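Local coordinates for protein endo-1,4-beta-xylanase C (PDB 4XUR) that hydrolyses internal beta-1,4-xylosidic linkages of xylan, the part described here being its second CBM22 xylan-binding module, with xylotetraose bound, at residues His77-Ala82 against Trp123-Ala128; Gln91-Ser96 against Thr116-Gly121. All blocks are in the same frame, centred on the assembly; numbering follows the deposited sequence.

Contact 1: His77-Ala82 against Trp123-Ala128; sequences HISFWA and WKKIEA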
ATOM      1  N   HIS A  77       7.051  11.043   6.635  1.00  9.81           N
ATOM      2  CA  HIS A  77       7.024  10.966   5.178  1.00 10.09           C
ATOM      3  C   HIS A  77       6.984   9.513   4.745  1.00 10.13           C
ATOM      4  O   HIS A  77       7.826   8.740   5.181  1.00 10.08           O
ATOM      5  CB  HIS A  77       8.246  11.661   4.570  1.00 10.37           C
ATOM      6  CG  HIS A  77       8.109  11.914   3.101  1.00 10.36           C
ATOM      7  ND1 HIS A  77       7.235  12.832   2.589  1.00 12.32           N
ATOM      8  CD2 HIS A  77       8.761  11.373   2.036  1.00 12.13           C
ATOM      9  CE1 HIS A  77       7.332  12.852   1.261  1.00 11.92           C
ATOM     10  NE2 HIS A  77       8.250  11.977   0.907  1.00 12.00           N
ATOM     11  N   ILE A  78       5.972   9.157   3.956  1.00 10.21           N
ATOM     12  CA  ILE A  78       5.860   7.798   3.421  1.00 10.47           C
ATOM     13  C   ILE A  78       6.087   7.795   1.930  1.00 10.97           C
ATOM     14  O   ILE A  78       5.508   8.609   1.171  1.00 10.02           O
ATOM     15  CB  ILE A  78       4.502   7.147   3.711  1.00 11.16           C
ATOM     16  CG1 ILE A  78       4.229   7.157   5.188  1.00 12.65           C
ATOM     17  CG2 ILE A  78       4.477   5.736   3.148  1.00 11.92           C
ATOM     18  CD1 ILE A  78       3.111   6.198   5.643  1.00 13.04           C
ATOM     19  N   SER A  79       6.852   6.831   1.506  1.00 11.45           N
ATOM     20  CA  SER A  79       7.053   6.562   0.048  1.00 11.00           C
ATOM     21  C   SER A  79       7.133   5.097  -0.283  1.00 11.66           C
ATOM     22  O   SER A  79       7.386   4.249   0.559  1.00 11.54           O
ATOM     23  CB  SER A  79       8.330   7.230  -0.409  1.00 11.76           C
ATOM     24  OG  SER A  79       9.481   6.665   0.261  1.00 11.75           O
ATOM     25  N   PHE A  80       6.870   4.794  -1.575  1.00 11.56           N
ATOM     26  CA  PHE A  80       7.054   3.440  -2.121  1.00 11.14           C
ATOM     27  C   PHE A  80       7.056   3.491  -3.627  1.00 11.43           C
ATOM     28  O   PHE A  80       6.601   4.445  -4.189  1.00 11.70           O
ATOM     29  CB  PHE A  80       6.009   2.433  -1.612  1.00  9.78           C
ATOM     30  CG  PHE A  80       4.599   2.621  -2.111  1.00 11.38           C
ATOM     31  CD1 PHE A  80       3.677   3.391  -1.386  1.00 10.61           C
ATOM     32  CD2 PHE A  80       4.127   1.921  -3.241  1.00 10.70           C
ATOM     33  CE1 PHE A  80       2.338   3.478  -1.788  1.00 10.80           C
ATOM     34  CE2 PHE A  80       2.815   2.028  -3.658  1.00 11.03           C
ATOM     35  CZ  PHE A  80       1.924   2.801  -2.923  1.00 10.64           C
ATOM     36  N   TRP A  81       7.572   2.417  -4.241  1.00 11.44           N
ATOM     37  CA  TRP A  81       7.602   2.261  -5.712  1.00 11.86           C
ATOM     38  C   TRP A  81       6.655   1.223  -6.119  1.00 11.74           C
ATOM     39  O   TRP A  81       6.516   0.192  -5.440  1.00 12.38           O
ATOM     40  CB  TRP A  81       8.999   1.902  -6.159  1.00 10.81           C
ATOM     41  CG  TRP A  81      10.001   3.027  -5.922  1.00 11.92           C
ATOM     42  CD1 TRP A  81      10.608   3.333  -4.754  1.00 12.90           C
ATOM     43  CD2 TRP A  81      10.532   3.927  -6.898  1.00 13.74           C
ATOM     44  NE1 TRP A  81      11.416   4.418  -4.896  1.00 13.47           N
ATOM     45  CE2 TRP A  81      11.380   4.823  -6.203  1.00 13.98           C
ATOM     46  CE3 TRP A  81      10.284   4.142  -8.240  1.00 13.38           C
ATOM     47  CZ2 TRP A  81      12.079   5.837  -6.860  1.00 14.62           C
ATOM     48  CZ3 TRP A  81      10.978   5.161  -8.883  1.00 14.43           C
ATOM     49  CH2 TRP A  81      11.823   6.010  -8.188  1.00 12.93           C
ATOM     50  N   ALA A  82       5.971   1.453  -7.234  1.00 12.16           N
ATOM     51  CA  ALA A  82       4.954   0.516  -7.721  1.00 12.61           C
ATOM     52  C   ALA A  82       5.124   0.319  -9.201  1.00 13.25           C
ATOM     53  O   ALA A  82       5.645   1.234  -9.894  1.00 13.35           O
ATOM     54  CB  ALA A  82       3.555   1.013  -7.402  1.00 12.23           C
ATOM     55  N   TRP A 123       8.500   1.376 -13.278  1.00 16.84           N
ATOM     56  CA  TRP A 123       8.515   1.699 -11.832  1.00 16.71           C
ATOM     57  C   TRP A 123       8.410   3.175 -11.561  1.00 16.81           C
ATOM     58  O   TRP A 123       9.111   4.025 -12.202  1.00 17.44           O
ATOM     59  CB  TRP A 123       9.772   1.180 -11.180  1.00 15.02           C
ATOM     60  CG  TRP A 123       9.836  -0.323 -11.105  1.00 14.55           C
ATOM     61  CD1 TRP A 123      10.444  -1.139 -11.937  1.00 13.75           C
ATOM     62  CD2 TRP A 123       9.280  -1.137 -10.061  1.00 13.59           C
ATOM     63  NE1 TRP A 123      10.300  -2.446 -11.553  1.00 13.84           N
ATOM     64  CE2 TRP A 123       9.582  -2.482 -10.382  1.00 13.63           C
ATOM     65  CE3 TRP A 123       8.522  -0.875  -8.923  1.00 13.96           C
ATOM     66  CZ2 TRP A 123       9.180  -3.544  -9.608  1.00 13.73           C
ATOM     67  CZ3 TRP A 123       8.078  -1.941  -8.161  1.00 12.54           C
ATOM     68  CH2 TRP A 123       8.413  -3.240  -8.456  1.00 13.71           C
ATOM     69  N   LYS A 124       7.511   3.547 -10.611  1.00 16.10           N
ATOM     70  CA  LYS A 124       7.394   4.939 -10.238  1.00 16.89           C
ATOM     71  C   LYS A 124       7.105   5.073  -8.740  1.00 16.23           C
ATOM     72  O   LYS A 124       6.472   4.195  -8.157  1.00 15.13           O
ATOM     73  CB  LYS A 124       6.293   5.540 -11.057  1.00 17.99           C
ATOM     74  CG  LYS A 124       6.317   7.050 -11.139  1.00 20.93           C
ATOM     75  CD  LYS A 124       5.507   7.465 -12.358  1.00 22.21           C
ATOM     76  CE  LYS A 124       4.956   8.884 -12.203  1.00 23.28           C
ATOM     77  NZ  LYS A 124       3.977   9.146 -13.301  1.00 23.62           N
ATOM     78  N   LYS A 125       7.540   6.168  -8.193  1.00 13.98           N
ATOM     79  CA  LYS A 125       7.423   6.452  -6.744  1.00 14.68           C
ATOM     80  C   LYS A 125       6.065   7.108  -6.410  1.00 13.57           C
ATOM     81  O   LYS A 125       5.553   7.947  -7.163  1.00 14.26           O
ATOM     82  CB  LYS A 125       8.551   7.351  -6.320  1.00 15.73           C
ATOM     83  CG  LYS A 125       8.702   7.446  -4.803  1.00 16.72           C
ATOM     84  CD  LYS A 125       9.878   8.377  -4.449  1.00 17.78           C
ATOM     85  CE  LYS A 125      10.622   8.020  -3.202  1.00 18.52           C
ATOM     86  NZ  LYS A 125      11.668   9.060  -2.921  1.00 19.15           N
ATOM     87  N   ILE A 126       5.451   6.648  -5.322  1.00 11.92           N
ATOM     88  CA  ILE A 126       4.287   7.306  -4.716  1.00 12.11           C
ATOM     89  C   ILE A 126       4.740   7.825  -3.336  1.00 12.34           C
ATOM     90  O   ILE A 126       5.288   7.055  -2.579  1.00 13.51           O
ATOM     91  CB  ILE A 126       3.126   6.308  -4.559  1.00 12.11           C
ATOM     92  CG1 ILE A 126       2.609   5.830  -5.926  1.00 13.54           C
ATOM     93  CG2 ILE A 126       2.015   6.906  -3.707  1.00 12.56           C
ATOM     94  CD1 ILE A 126       3.414   4.746  -6.531  1.00 13.94           C
ATOM     95  N   GLU A 127       4.533   9.105  -3.049  1.00 11.93           N
ATOM     96  CA  GLU A 127       4.987   9.643  -1.778  1.00 12.49           C
ATOM     97  C   GLU A 127       4.127  10.798  -1.270  1.00 12.05           C
ATOM     98  O   GLU A 127       3.537  11.558  -2.024  1.00 10.73           O
ATOM     99  CB  GLU A 127       6.449  10.044  -1.891  1.00 13.43           C
ATOM    100  CG  GLU A 127       6.679  11.342  -2.685  1.00 14.10           C
ATOM    101  CD  GLU A 127       8.153  11.726  -2.715  1.00 15.67           C
ATOM    102  OE1 GLU A 127       8.885  11.453  -1.718  1.00 17.28           O
ATOM    103  OE2 GLU A 127       8.598  12.307  -3.719  1.00 16.18           O
ATOM    104  N   ALA A 128       4.061  10.927   0.068  1.00 10.14           N
ATOM    105  CA  ALA A 128       3.474  12.103   0.714  1.00 10.47           C
ATOM    106  C   ALA A 128       3.892  12.182   2.173  1.00  9.30           C
ATOM    107  O   ALA A 128       4.304  11.183   2.779  1.00 10.64           O
ATOM    108  CB  ALA A 128       1.960  12.078   0.630  1.00 10.26           C
TER
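H77 and E127 meet near one end of the paired segments, in mid-strand: the N-H of H77 NE2 is donated to E127 OE1 at 2.8 Å, nearly straight (175°). The acceptor lies in the imidazole plane, but the donor stands above the carboxylate plane, the planes 60° apart. ND1, the other ring nitrogen, is bonded to OD1 of D129, so both have partners. K125 NZ stands 3.9 Å from E127 OE1, a long salt bridge within its own strand. Between the backbones, I78, F80 and A82 each give and take one bond with A128, I126 and K124, six in all; the shortest runs from I126 N to F80 O, 2.7 Å. On the face with S79, W81 has CG anti to its carbonyl carbon (chi1 -66°), and K125 CB sits over the centre of its six-membered ring, a CH-pi contact of 3.7 Å. An alanine in place of W81 would probably leave the aliphatic part of K125 without this aromatic platform and H44 without its stacking partner. On the face with A82, I126 CB lies over the F80 ring, offset toward the rim, while its CD1 reaches A82 CB. K124 NZ turns to the carbonyl of T117. Backbone bonds thus fix the register; F80, A82 and I126 meet as hydrocarbon on one face, and the other combines an aromatic-aliphatic contact with the imidazole-carboxylate bond, whose carboxylate the nearby lysine probably polarises.

Contact 2: Gln91-Ser96 against Thr116-Gly121; sequences QVINGS and TTLNKG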
ATOM      1  N   GLN A  91      -2.328   3.294 -15.751  1.00 20.02           N
ATOM      2  CA  GLN A  91      -3.282   3.061 -14.687  1.00 20.35           C
ATOM      3  C   GLN A  91      -2.818   3.881 -13.416  1.00 17.28           C
ATOM      4  O   GLN A  91      -1.648   3.938 -13.147  1.00 16.33           O
ATOM      5  CB  GLN A  91      -3.351   1.559 -14.386  1.00 20.15           C
ATOM      6  CG  GLN A  91      -4.190   1.139 -13.167  1.00 20.21           C
ATOM      7  CD  GLN A  91      -5.654   1.480 -13.315  1.00 24.28           C
ATOM      8  OE1 GLN A  91      -6.290   1.034 -14.274  1.00 23.17           O
ATOM      9  NE2 GLN A  91      -6.210   2.250 -12.366  1.00 22.72           N
ATOM     10  N   VAL A  92      -3.794   4.421 -12.707  1.00 14.67           N
ATOM     11  CA  VAL A  92      -3.544   5.137 -11.446  1.00 14.96           C
ATOM     12  C   VAL A  92      -3.349   4.104 -10.343  1.00 15.34           C
ATOM     13  O   VAL A  92      -4.117   3.136 -10.249  1.00 15.54           O
ATOM     14  CB  VAL A  92      -4.768   6.026 -11.073  1.00 16.74           C
ATOM     15  CG1 VAL A  92      -4.587   6.602  -9.701  1.00 16.86           C
ATOM     16  CG2 VAL A  92      -4.950   7.085 -12.190  1.00 17.29           C
ATOM     17  N   ILE A  93      -2.376   4.333  -9.479  1.00 13.24           N
ATOM     18  CA  ILE A  93      -2.286   3.540  -8.218  1.00 14.16           C
ATOM     19  C   ILE A  93      -2.291   4.543  -7.063  1.00 13.58           C
ATOM     20  O   ILE A  93      -1.681   5.572  -7.152  1.00 13.53           O
ATOM     21  CB  ILE A  93      -1.017   2.672  -8.183  1.00 15.78           C
ATOM     22  CG1 ILE A  93      -1.150   1.498  -9.144  1.00 16.83           C
ATOM     23  CG2 ILE A  93      -0.801   2.070  -6.804  1.00 15.73           C
ATOM     24  CD1 ILE A  93      -2.088   0.385  -8.691  1.00 16.66           C
ATOM     25  N   ASN A  94      -2.977   4.191  -5.992  1.00 13.42           N
ATOM     26  CA  ASN A  94      -3.135   5.105  -4.867  1.00 12.81           C
ATOM     27  C   ASN A  94      -2.362   4.539  -3.700  1.00 11.51           C
ATOM     28  O   ASN A  94      -2.297   3.310  -3.499  1.00 11.20           O
ATOM     29  CB  ASN A  94      -4.641   5.187  -4.477  1.00 13.63           C
ATOM     30  CG  ASN A  94      -5.478   5.966  -5.495  1.00 15.49           C
ATOM     31  OD1 ASN A  94      -4.945   6.544  -6.453  1.00 17.59           O
ATOM     32  ND2 ASN A  94      -6.792   5.965  -5.307  1.00 16.60           N
ATOM     33  N   GLY A  95      -1.747   5.411  -2.918  1.00  9.63           N
ATOM     34  CA  GLY A  95      -1.316   5.008  -1.548  1.00  9.84           C
ATOM     35  C   GLY A  95      -2.382   5.473  -0.562  1.00  9.35           C
ATOM     36  O   GLY A  95      -2.832   6.620  -0.621  1.00 10.33           O
ATOM     37  N   SER A  96      -2.781   4.573   0.349  1.00  8.20           N
ATOM     38  CA  SER A  96      -3.851   4.845   1.319  1.00  8.00           C
ATOM     39  C   SER A  96      -3.514   4.391   2.733  1.00  7.65           C
ATOM     40  O   SER A  96      -2.593   3.593   2.959  1.00  7.10           O
ATOM     41  CB  SER A  96      -5.130   4.201   0.858  1.00  7.48           C
ATOM     42  OG  SER A  96      -5.553   4.683  -0.385  1.00  8.46           O
ATOM     43  N   THR A 116      -0.446   8.387  -8.219  1.00 21.21           N
ATOM     44  CA  THR A 116       0.309   8.687  -9.424  1.00 22.52           C
ATOM     45  C   THR A 116      -0.216   7.807 -10.570  1.00 20.84           C
ATOM     46  O   THR A 116      -0.793   6.742 -10.322  1.00 19.22           O
ATOM     47  CB  THR A 116       1.828   8.490  -9.282  1.00 22.10           C
ATOM     48  OG1 THR A 116       2.154   7.093  -9.272  1.00 23.84           O
ATOM     49  CG2 THR A 116       2.378   9.086  -8.031  1.00 24.39           C
ATOM     50  N   THR A 117      -0.028   8.293 -11.817  1.00 22.98           N
ATOM     51  CA  THR A 117      -0.359   7.515 -13.009  1.00 22.03           C
ATOM     52  C   THR A 117       0.900   6.743 -13.486  1.00 20.38           C
ATOM     53  O   THR A 117       1.905   7.329 -13.784  1.00 20.06           O
ATOM     54  CB  THR A 117      -0.898   8.452 -14.166  1.00 21.74           C
ATOM     55  OG1 THR A 117      -2.125   9.081 -13.747  1.00 23.71           O
ATOM     56  CG2 THR A 117      -1.217   7.612 -15.429  1.00 22.89           C
ATOM     57  N   LEU A 118       0.790   5.438 -13.552  1.00 20.12           N
ATOM     58  CA  LEU A 118       1.917   4.594 -13.952  1.00 20.02           C
ATOM     59  C   LEU A 118       1.713   4.204 -15.421  1.00 21.07           C
ATOM     60  O   LEU A 118       0.580   3.943 -15.836  1.00 19.75           O
ATOM     61  CB  LEU A 118       1.999   3.364 -13.122  1.00 21.92           C
ATOM     62  CG  LEU A 118       2.471   3.594 -11.679  1.00 21.21           C
ATOM     63  CD1 LEU A 118       1.260   3.911 -10.839  1.00 21.98           C
ATOM     64  CD2 LEU A 118       3.194   2.414 -11.200  1.00 22.68           C
ATOM     65  N   ASN A 119       2.799   4.150 -16.139  1.00 20.02           N
ATOM     66  CA  ASN A 119       2.833   3.535 -17.494  1.00 21.42           C
ATOM     67  C   ASN A 119       3.137   2.054 -17.365  1.00 22.94           C
ATOM     68  O   ASN A 119       4.021   1.646 -16.595  1.00 23.02           O
ATOM     69  CB  ASN A 119       3.903   4.230 -18.325  1.00 25.83           C
ATOM     70  CG  ASN A 119       3.667   5.750 -18.422  1.00 25.22           C
ATOM     71  OD1 ASN A 119       4.492   6.549 -17.933  1.00 27.41           O
ATOM     72  ND2 ASN A 119       2.558   6.137 -18.983  1.00 24.95           N
ATOM     73  N   LYS A 120       2.412   1.230 -18.129  1.00 21.47           N
ATOM     74  CA  LYS A 120       2.644  -0.226 -18.177  1.00 24.82           C
ATOM     75  C   LYS A 120       4.143  -0.527 -18.205  1.00 22.51           C
ATOM     76  O   LYS A 120       4.885   0.009 -19.019  1.00 26.09           O
ATOM     77  CB  LYS A 120       1.948  -0.795 -19.440  1.00 23.20           C
ATOM     78  CG  LYS A 120       2.002  -2.294 -19.567  1.00 25.82           C
ATOM     79  CD  LYS A 120       1.042  -2.792 -20.662  1.00 25.20           C
ATOM     80  CE  LYS A 120       1.502  -4.096 -21.256  1.00 28.60           C
ATOM     81  NZ  LYS A 120       0.347  -4.788 -21.904  1.00 28.03           N
ATOM     82  N   GLY A 121       4.602  -1.330 -17.252  1.00 21.85           N
ATOM     83  CA  GLY A 121       6.002  -1.765 -17.172  1.00 20.94           C
ATOM     84  C   GLY A 121       7.067  -0.884 -16.516  1.00 21.41           C
ATOM     85  O   GLY A 121       8.190  -1.331 -16.341  1.00 20.75           O
TER
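I93 and L118 make the close apolar contact between these antiparallel strands, with L118 CD1 3.7 Å from I93 CB and nearly as near its CG1. L118 has CG anti to its carbonyl carbon (chi1 -72°), and CD1 also touches the Q91 carbonyl oxygen. Both side chains are buried. Four backbone bonds hold the pairing: Q91 and L118 exchange two, I93 and T116 two more. That from L118 N to Q91 O is 2.9 Å long with its donor 35° above the carbonyl plane, whereas T116 N to I93 O stretches to 3.3 Å. The other face is looser. There V92 CG2 meets T117 OG1 at 3.8 Å, a single methyl-to-hydroxyl touch beside solvent, T117 being exposed. V92 CA approaches T116 O at 3.4 Å, a weak CA-H...O contact. Beyond I93, strand 90-101 pairs with earlier residues of strand 109-119, G95 bonding to F113 and A114 and N94 OD1 to S115 OG; S96 OG bonds to E147 of the xylan-binding pocket. The paired strands 90-101 and 109-119 form a beta hairpin at one side of the four-stranded sheet, with 109-119 outermost and strand 139-147 on the far side of strand 90-101.

In the fold
Contact 1 and contact 2 lie in different antiparallel sheets of one CBM22 beta-sandwich, their centres about 10 Å apart. Along the chain they are nested: strand 75-83 is followed by strands 90-101 and 109-119, the hairpin of contact 2, before strand 124-131 returns to pair with strand 75-83. The chain therefore passes between the sheets twice. Where they face each other, T116 and L118 pack against I126 and A82, and the K124-T117 bond ties the sheets at the same place. Neither contact touches the xylotetraose: the side chains of V92 and F80 are about 11 and 12 Å from a bound xylose unit, so both contacts belong to the sandwich frame, not the binding surface.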